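Metallopeptidase containing co-catalytic metalloactive site (Shewanella denitrificans OS217, PDB 3B2Y) is a putative zinc-dependent hydrolase of the peptidase M14 family, probably a metallocarboxypeptidase, with nickel bound at its metal site in this crystal. Local coordinates at residues I25-Y29 / P83-L87. Numbering follows the deposited sequence.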
ATOM      1  N   ILE A  25       4.077  -1.277  16.919  1.00 31.11           N
ATOM      2  CA  ILE A  25       4.616  -2.176  15.875  1.00 31.77           C
ATOM      3  C   ILE A  25       4.676  -3.640  16.356  1.00 27.46           C
ATOM      4  O   ILE A  25       4.467  -4.573  15.589  1.00 28.32           O
ATOM      5  CB  ILE A  25       6.006  -1.656  15.398  1.00 35.27           C
ATOM      6  CG1 ILE A  25       6.476  -2.401  14.158  1.00 35.89           C
ATOM      7  CG2 ILE A  25       7.040  -1.744  16.470  1.00 28.33           C
ATOM      8  CD1 ILE A  25       7.627  -1.677  13.384  1.00 32.78           C
ATOM      9  N   ASP A  26       4.865  -3.857  17.664  1.00 29.75           N
ATOM     10  CA  ASP A  26       4.881  -5.217  18.177  1.00 32.60           C
ATOM     11  C   ASP A  26       3.499  -5.865  18.078  1.00 32.01           C
ATOM     12  O   ASP A  26       3.384  -7.001  17.682  1.00 29.59           O
ATOM     13  CB  ASP A  26       5.367  -5.252  19.637  1.00 34.35           C
ATOM     14  CG  ASP A  26       6.884  -4.920  19.765  1.00 41.70           C
ATOM     15  OD1 ASP A  26       7.676  -5.216  18.829  1.00 52.89           O
ATOM     16  OD2 ASP A  26       7.284  -4.393  20.819  1.00 50.00           O
ATOM     17  N   ALA A  27       2.462  -5.104  18.414  1.00 31.23           N
ATOM     18  CA  ALA A  27       1.077  -5.554  18.277  1.00 29.87           C
ATOM     19  C   ALA A  27       0.803  -5.843  16.821  1.00 30.75           C
ATOM     20  O   ALA A  27       0.182  -6.851  16.514  1.00 27.69           O
ATOM     21  CB  ALA A  27       0.103  -4.493  18.775  1.00 30.85           C
ATOM     22  N   PHE A  28       1.242  -4.942  15.948  1.00 27.98           N
ATOM     23  CA  PHE A  28       1.049  -5.152  14.497  1.00 27.39           C
ATOM     24  C   PHE A  28       1.619  -6.489  14.053  1.00 28.23           C
ATOM     25  O   PHE A  28       0.904  -7.319  13.453  1.00 27.52           O
ATOM     26  CB  PHE A  28       1.675  -4.008  13.700  1.00 29.02           C
ATOM     27  CG  PHE A  28       1.483  -4.140  12.216  1.00 29.20           C
ATOM     28  CD1 PHE A  28       0.260  -3.930  11.637  1.00 33.52           C
ATOM     29  CD2 PHE A  28       2.536  -4.553  11.426  1.00 27.98           C
ATOM     30  CE1 PHE A  28       0.110  -4.071  10.292  1.00 31.89           C
ATOM     31  CE2 PHE A  28       2.411  -4.706  10.090  1.00 34.42           C
ATOM     32  CZ  PHE A  28       1.210  -4.498   9.509  1.00 29.92           C
ATOM     33  N   TYR A  29       2.891  -6.721  14.376  1.00 27.57           N
ATOM     34  CA  TYR A  29       3.527  -7.935  13.905  1.00 28.90           C
ATOM     35  C   TYR A  29       2.817  -9.183  14.476  1.00 28.08           C
ATOM     36  O   TYR A  29       2.638 -10.173  13.767  1.00 30.44           O
ATOM     37  CB  TYR A  29       5.010  -7.923  14.264  1.00 29.58           C
ATOM     38  CG  TYR A  29       5.881  -7.166  13.295  1.00 30.59           C
ATOM     39  CD1 TYR A  29       6.186  -7.696  12.046  1.00 43.87           C
ATOM     40  CD2 TYR A  29       6.488  -5.975  13.640  1.00 36.78           C
ATOM     41  CE1 TYR A  29       7.035  -7.027  11.139  1.00 44.72           C
ATOM     42  CE2 TYR A  29       7.345  -5.302  12.719  1.00 32.96           C
ATOM     43  CZ  TYR A  29       7.595  -5.827  11.490  1.00 40.09           C
ATOM     44  OH  TYR A  29       8.410  -5.115  10.640  1.00 36.98           O
ATOM     45  N   PRO A  83      -0.965  -0.096   6.640  1.00 30.47           N
ATOM     46  CA  PRO A  83      -0.626  -1.414   7.160  1.00 31.63           C
ATOM     47  C   PRO A  83      -1.750  -1.968   8.059  1.00 29.74           C
ATOM     48  O   PRO A  83      -2.099  -3.145   7.940  1.00 28.89           O
ATOM     49  CB  PRO A  83       0.673  -1.170   7.912  1.00 31.41           C
ATOM     50  CG  PRO A  83       1.194   0.058   7.300  1.00 33.80           C
ATOM     51  CD  PRO A  83       0.031   0.900   7.041  1.00 31.12           C
ATOM     52  N   TRP A  84      -2.383  -1.116   8.886  1.00 30.28           N
ATOM     53  CA  TRP A  84      -3.524  -1.600   9.688  1.00 29.50           C
ATOM     54  C   TRP A  84      -4.758  -1.936   8.797  1.00 25.96           C
ATOM     55  O   TRP A  84      -5.503  -2.860   9.113  1.00 25.42           O
ATOM     56  CB  TRP A  84      -3.917  -0.645  10.833  1.00 29.45           C
ATOM     57  CG  TRP A  84      -2.872  -0.506  11.890  1.00 31.43           C
ATOM     58  CD1 TRP A  84      -2.018   0.499  12.026  1.00 33.08           C
ATOM     59  CD2 TRP A  84      -2.600  -1.430  12.937  1.00 26.41           C
ATOM     60  NE1 TRP A  84      -1.206   0.304  13.116  1.00 28.47           N
ATOM     61  CE2 TRP A  84      -1.554  -0.884  13.707  1.00 31.96           C
ATOM     62  CE3 TRP A  84      -3.140  -2.675  13.308  1.00 30.68           C
ATOM     63  CZ2 TRP A  84      -0.999  -1.561  14.763  1.00 29.14           C
ATOM     64  CZ3 TRP A  84      -2.611  -3.339  14.397  1.00 30.62           C
ATOM     65  CH2 TRP A  84      -1.571  -2.760  15.144  1.00 31.48           C
ATOM     66  N   GLY A  85      -4.931  -1.172   7.703  1.00 28.69           N
ATOM     67  CA  GLY A  85      -5.940  -1.444   6.666  1.00 29.21           C
ATOM     68  C   GLY A  85      -5.746  -2.824   6.080  1.00 29.41           C
ATOM     69  O   GLY A  85      -6.715  -3.591   5.918  1.00 29.15           O
HETATM   70  N   MSE A  86      -4.497  -3.191   5.809  1.00 30.43           N
HETATM   71  CA  MSE A  86      -4.230  -4.532   5.298  1.00 35.21           C
HETATM   72  C   MSE A  86      -4.548  -5.634   6.278  1.00 30.68           C
HETATM   73  O   MSE A  86      -5.047  -6.676   5.911  1.00 28.86           O
HETATM   74  CB  MSE A  86      -2.791  -4.653   4.825  1.00 36.34           C
HETATM   75  CG  MSE A  86      -2.636  -5.820   3.821  1.00 47.15           C
HETATM   76 SE   MSE A  86      -0.808  -5.898   3.159  0.75 54.94          SE
HETATM   77  CE  MSE A  86      -0.727  -3.991   2.557  1.00 39.20           C
ATOM     78  N   LEU A  87      -4.215  -5.424   7.540  1.00 31.38           N
ATOM     79  CA  LEU A  87      -4.556  -6.371   8.579  1.00 31.21           C
ATOM     80  C   LEU A  87      -6.067  -6.574   8.714  1.00 31.01           C
ATOM     81  O   LEU A  87      -6.535  -7.713   8.921  1.00 28.43           O
ATOM     82  CB  LEU A  87      -3.911  -5.945   9.892  1.00 28.43           C
ATOM     83  CG  LEU A  87      -3.907  -6.874  11.076  1.00 41.22           C
ATOM     84  CD1 LEU A  87      -3.447  -8.280  10.681  1.00 37.89           C
ATOM     85  CD2 LEU A  87      -2.958  -6.241  12.084  1.00 33.03           C
TER
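F28 drives the edge of its ring into the face of the W84 indole, a T-shaped pair with planes at 79° and the centroids of the phenyl and indole six-membered rings 5.2 Å apart. The edge atom that leads is F28 CD1, which points at the middle of the six-membered ring, 4.0 Å from W84 CE3 and at much the same distance from the other five carbons. With CG anti to the backbone N (chi1 -178°), the phenyl ring extends across the gap toward helix 81-92, while the indole runs past it in the opposite direction until W84 CH2 lies 3.6 Å from F28 CA and 3.8 Å from F28 CB. Further round the phenyl edge, F28 CE1 makes a close contact of 3.4 Å with P83 O, near the ring plane; that carbonyl accepts the helical bond from L87 N. P83 CB packs 3.7 Å from F28 CZ, and L87 CD2 approaches F28 CD1 obliquely at 4.0 Å. W84 NE1 donates to S22 O, which helps to hold the indole's rotation, and F114 of helix 111-115 meets both rings. The axes of 25-29 and 83-87 come within 11.4 Å, at 29°. This buried aromatic cluster joins helix 25-39, the first of the chain, to helix 81-92, which follows the metal ligands H76 and E79 in the alpha/beta fold of M14 peptidases.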